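Globin (Bacillus anthracis, PDB 5V3V) is a group II truncated hemoglobin that binds heme and, at the iron, small ligands such as cyanide, and probably serves in oxygen binding or transport. Local coordinates at residues I20-F25 with K49-L54. The protein carries 1 engineered substitution. Sequence-based numbering, arbitrary orientation.
Sequences ILVDTF and KQKQFL. With HEM (protoporphyrin IX containing Fe), chain C.
The ammonium group of K51 reaches D23 in a salt bridge, K51 NZ to D23 OD1 at 2.8 Å, meeting the syn side of the carboxylate oxygen but 32° out of its plane. E19, one turn before D23, forms a second salt bridge with the same NZ, so two acids of helix 14-31 share the one ammonium group. The K51 chain lies across V22, with K51 CG 3.5 Å from V22 CB, and runs extended from there, which carries NZ out to D23. V22 sits at the centre of the interface: with CG1 anti to the backbone N, that methyl meets Q50 OE1 at 3.2 Å, while CG2 packs on L54 CD1 at 3.7 Å. Q50 OE1 is buried here without a polar partner. Q50 NE2 lies at the edge of the F25 ring, in its plane, 3.5 Å from F25 CE2, with ring and amide planes 59° apart, and donates a hydrogen bond to the bound cyanide. W90, also in the cyanide pocket, meets the F25 ring from helix 84-101. Elsewhere on helix 44-57, K49 NZ bonds heme O2A at 2.9 Å and O1D at 3.3 Å, tying both propionates, and F53 CE2 touches vinyl carbon CAC. The two segments cross at 136° between their directions, a packing consistent with helices B and E of the truncated two-over-two globin fold, where helix E lines the distal heme pocket.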
loop_
_atom_site.group_PDB
_atom_site.type_symbol
_atom_site.label_atom_id
_atom_site.label_comp_id
_atom_site.label_asym_id
_atom_site.label_seq_id
_atom_site.Cartn_x
_atom_site.Cartn_y
_atom_site.Cartn_z
ATOM N N ILE A 20 1.846 21.426 7.962
ATOM C CA ILE A 20 1.821 21.274 9.412
ATOM C C ILE A 20 0.954 20.085 9.817
ATOM O O ILE A 20 1.324 19.316 10.713
ATOM C CB ILE A 20 1.340 22.585 10.069
ATOM C CG1 ILE A 20 2.416 23.667 9.960
ATOM C CG2 ILE A 20 0.970 22.362 11.516
ATOM C CD1 ILE A 20 1.924 25.048 10.358
ATOM N N LEU A 21 -0.223 19.931 9.187
ATOM C CA LEU A 21 -1.141 18.857 9.587
ATOM C C LEU A 21 -0.520 17.480 9.365
ATOM O O LEU A 21 -0.621 16.593 10.228
ATOM C CB LEU A 21 -2.460 18.973 8.825
ATOM C CG LEU A 21 -3.491 17.839 9.015
ATOM C CD1 LEU A 21 -4.147 17.843 10.409
ATOM C CD2 LEU A 21 -4.559 17.884 7.929
ATOM N N VAL A 22 0.154 17.296 8.222
ATOM C CA VAL A 22 0.689 15.989 7.860
ATOM C C VAL A 22 1.915 15.661 8.708
ATOM O O VAL A 22 2.033 14.551 9.245
ATOM C CB VAL A 22 1.015 15.938 6.354
ATOM C CG1 VAL A 22 1.829 14.680 6.027
ATOM C CG2 VAL A 22 -0.279 15.993 5.521
ATOM N N ASP A 23 2.854 16.617 8.816
ATOM C CA ASP A 23 3.983 16.460 9.733
ATOM C C ASP A 23 3.498 16.089 11.130
ATOM O O ASP A 23 4.002 15.141 11.739
ATOM C CB ASP A 23 4.830 17.743 9.776
ATOM C CG ASP A 23 5.644 17.970 8.501
ATOM O OD1 ASP A 23 5.682 17.076 7.630
ATOM O OD2 ASP A 23 6.261 19.052 8.374
ATOM N N THR A 24 2.487 16.798 11.642
ATOM C CA THR A 24 1.918 16.420 12.939
ATOM C C THR A 24 1.312 15.013 12.889
ATOM O O THR A 24 1.566 14.178 13.767
ATOM C CB THR A 24 0.868 17.443 13.375
ATOM O OG1 THR A 24 1.465 18.743 13.415
ATOM C CG2 THR A 24 0.313 17.110 14.760
ATOM N N PHE A 25 0.510 14.732 11.864
ATOM C CA PHE A 25 -0.127 13.421 11.741
ATOM C C PHE A 25 0.903 12.296 11.740
ATOM O O PHE A 25 0.748 11.295 12.447
ATOM C CB PHE A 25 -0.950 13.377 10.457
ATOM C CG PHE A 25 -1.465 12.012 10.110
ATOM C CD1 PHE A 25 -2.529 11.458 10.820
ATOM C CD2 PHE A 25 -0.918 11.299 9.055
ATOM C CE1 PHE A 25 -3.025 10.207 10.488
ATOM C CE2 PHE A 25 -1.403 10.056 8.714
ATOM C CZ PHE A 25 -2.455 9.500 9.424
ATOM N N LYS A 49 4.318 12.243 0.248
ATOM C CA LYS A 49 3.219 11.752 -0.577
ATOM C C LYS A 49 1.857 12.111 0.031
ATOM O O LYS A 49 0.948 12.545 -0.689
ATOM C CB LYS A 49 3.366 10.235 -0.793
ATOM C CG LYS A 49 4.538 9.844 -1.699
ATOM C CD LYS A 49 4.619 8.323 -1.981
ATOM C CE LYS A 49 4.986 7.502 -0.752
ATOM N NZ LYS A 49 5.684 6.210 -1.094
ATOM N N GLN A 50 1.700 11.960 1.352
ATOM C CA GLN A 50 0.431 12.326 2.002
ATOM C C GLN A 50 0.067 13.783 1.745
ATOM O O GLN A 50 -1.101 14.105 1.483
ATOM C CB GLN A 50 0.499 12.102 3.516
ATOM C CG GLN A 50 0.667 10.665 3.985
ATOM C CD GLN A 50 1.206 10.589 5.416
ATOM O OE1 GLN A 50 1.899 11.490 5.885
ATOM N NE2 GLN A 50 0.882 9.522 6.108
ATOM N N LYS A 51 1.040 14.686 1.885
ATOM C CA LYS A 51 0.796 16.103 1.613
ATOM C C LYS A 51 0.332 16.305 0.178
ATOM O O LYS A 51 -0.659 17.001 -0.074
ATOM C CB LYS A 51 2.057 16.926 1.874
ATOM C CG LYS A 51 2.502 16.930 3.315
ATOM C CD LYS A 51 3.824 17.632 3.473
ATOM C CE LYS A 51 4.381 17.419 4.865
ATOM N NZ LYS A 51 5.772 17.948 4.984
ATOM N N GLN A 52 1.037 15.692 -0.773
ATOM C CA GLN A 52 0.622 15.746 -2.168
ATOM C C GLN A 52 -0.782 15.185 -2.360
ATOM O O GLN A 52 -1.587 15.754 -3.105
ATOM C CB GLN A 52 1.606 14.967 -3.035
ATOM C CG GLN A 52 2.892 15.690 -3.386
ATOM C CD GLN A 52 3.836 14.771 -4.138
ATOM O OE1 GLN A 52 3.926 13.580 -3.833
ATOM N NE2 GLN A 52 4.524 15.311 -5.140
ATOM N N PHE A 53 -1.075 14.034 -1.747
ATOM C CA PHE A 53 -2.403 13.448 -1.901
ATOM C C PHE A 53 -3.475 14.366 -1.333
ATOM O O PHE A 53 -4.462 14.687 -2.006
ATOM C CB PHE A 53 -2.509 12.082 -1.217
ATOM C CG PHE A 53 -3.867 11.481 -1.378
ATOM C CD1 PHE A 53 -4.252 10.950 -2.605
ATOM C CD2 PHE A 53 -4.785 11.504 -0.346
ATOM C CE1 PHE A 53 -5.514 10.423 -2.778
ATOM C CE2 PHE A 53 -6.050 10.982 -0.518
ATOM C CZ PHE A 53 -6.413 10.441 -1.735
ATOM N N LEU A 54 -3.310 14.766 -0.069
ATOM C CA LEU A 54 -4.343 15.549 0.597
ATOM C C LEU A 54 -4.542 16.888 -0.090
ATOM O O LEU A 54 -5.664 17.398 -0.137
ATOM C CB LEU A 54 -3.985 15.763 2.066
ATOM C CG LEU A 54 -4.068 14.573 3.014
ATOM C CD1 LEU A 54 -3.638 15.000 4.429
ATOM C CD2 LEU A 54 -5.480 13.972 3.034
HETATM C CHA HEM C . 0.620 4.495 1.766
HETATM C CHB HEM C . -1.165 2.557 5.904
HETATM C CHC HEM C . -5.378 4.958 5.118
HETATM C CHD HEM C . -3.227 7.642 1.607
HETATM C C1A HEM C . 0.510 3.736 2.930
HETATM C C2A HEM C . 1.470 2.780 3.468
HETATM C C3A HEM C . 0.965 2.260 4.601
HETATM C C4A HEM C . -0.331 2.847 4.832
HETATM C CMA HEM C . 1.614 1.198 5.527
HETATM C CAA HEM C . 2.847 2.440 2.854
HETATM C CBA HEM C . 3.718 3.693 2.958
HETATM C CGA HEM C . 4.608 3.836 1.747
HETATM O O1A HEM C . 4.880 2.802 1.076
HETATM O O2A HEM C . 5.043 4.987 1.461
HETATM C C1B HEM C . -2.463 3.023 6.023
HETATM C C2B HEM C . -3.411 2.588 7.012
HETATM C C3B HEM C . -4.577 3.225 6.794
HETATM C C4B HEM C . -4.416 4.110 5.656
HETATM C CMB HEM C . -3.106 1.551 8.108
HETATM C CAB HEM C . -5.858 3.049 7.630
HETATM C CBB HEM C . -7.060 3.102 7.040
HETATM C C1C HEM C . -5.131 5.969 4.208
HETATM C C2C HEM C . -5.969 7.128 3.946
HETATM C C3C HEM C . -5.353 7.848 2.981
HETATM C C4C HEM C . -4.118 7.197 2.596
HETATM C CMC HEM C . -7.315 7.417 4.676
HETATM C CAC HEM C . -5.773 9.173 2.317
HETATM C CBC HEM C . -6.770 9.920 2.778
HETATM C C1D HEM C . -2.007 6.998 1.338
HETATM C C2D HEM C . -1.039 7.360 0.303
HETATM C C3D HEM C . -0.007 6.501 0.350
HETATM C C4D HEM C . -0.239 5.541 1.413
HETATM C CMD HEM C . -1.173 8.534 -0.689
HETATM C CAD HEM C . 1.230 6.537 -0.571
HETATM C CBD HEM C . 1.042 5.525 -1.693
HETATM C CGD HEM C . 2.207 5.628 -2.646
HETATM O O1D HEM C . 3.139 4.791 -2.558
HETATM O O2D HEM C . 2.206 6.550 -3.498
HETATM N NA HEM C . -0.572 3.736 3.795
HETATM N NB HEM C . -3.107 3.943 5.212
HETATM N NC HEM C . -4.017 6.054 3.379
HETATM N ND HEM C . -1.473 5.876 1.983
HETATM FE FE HEM C . -2.221 4.940 3.648
#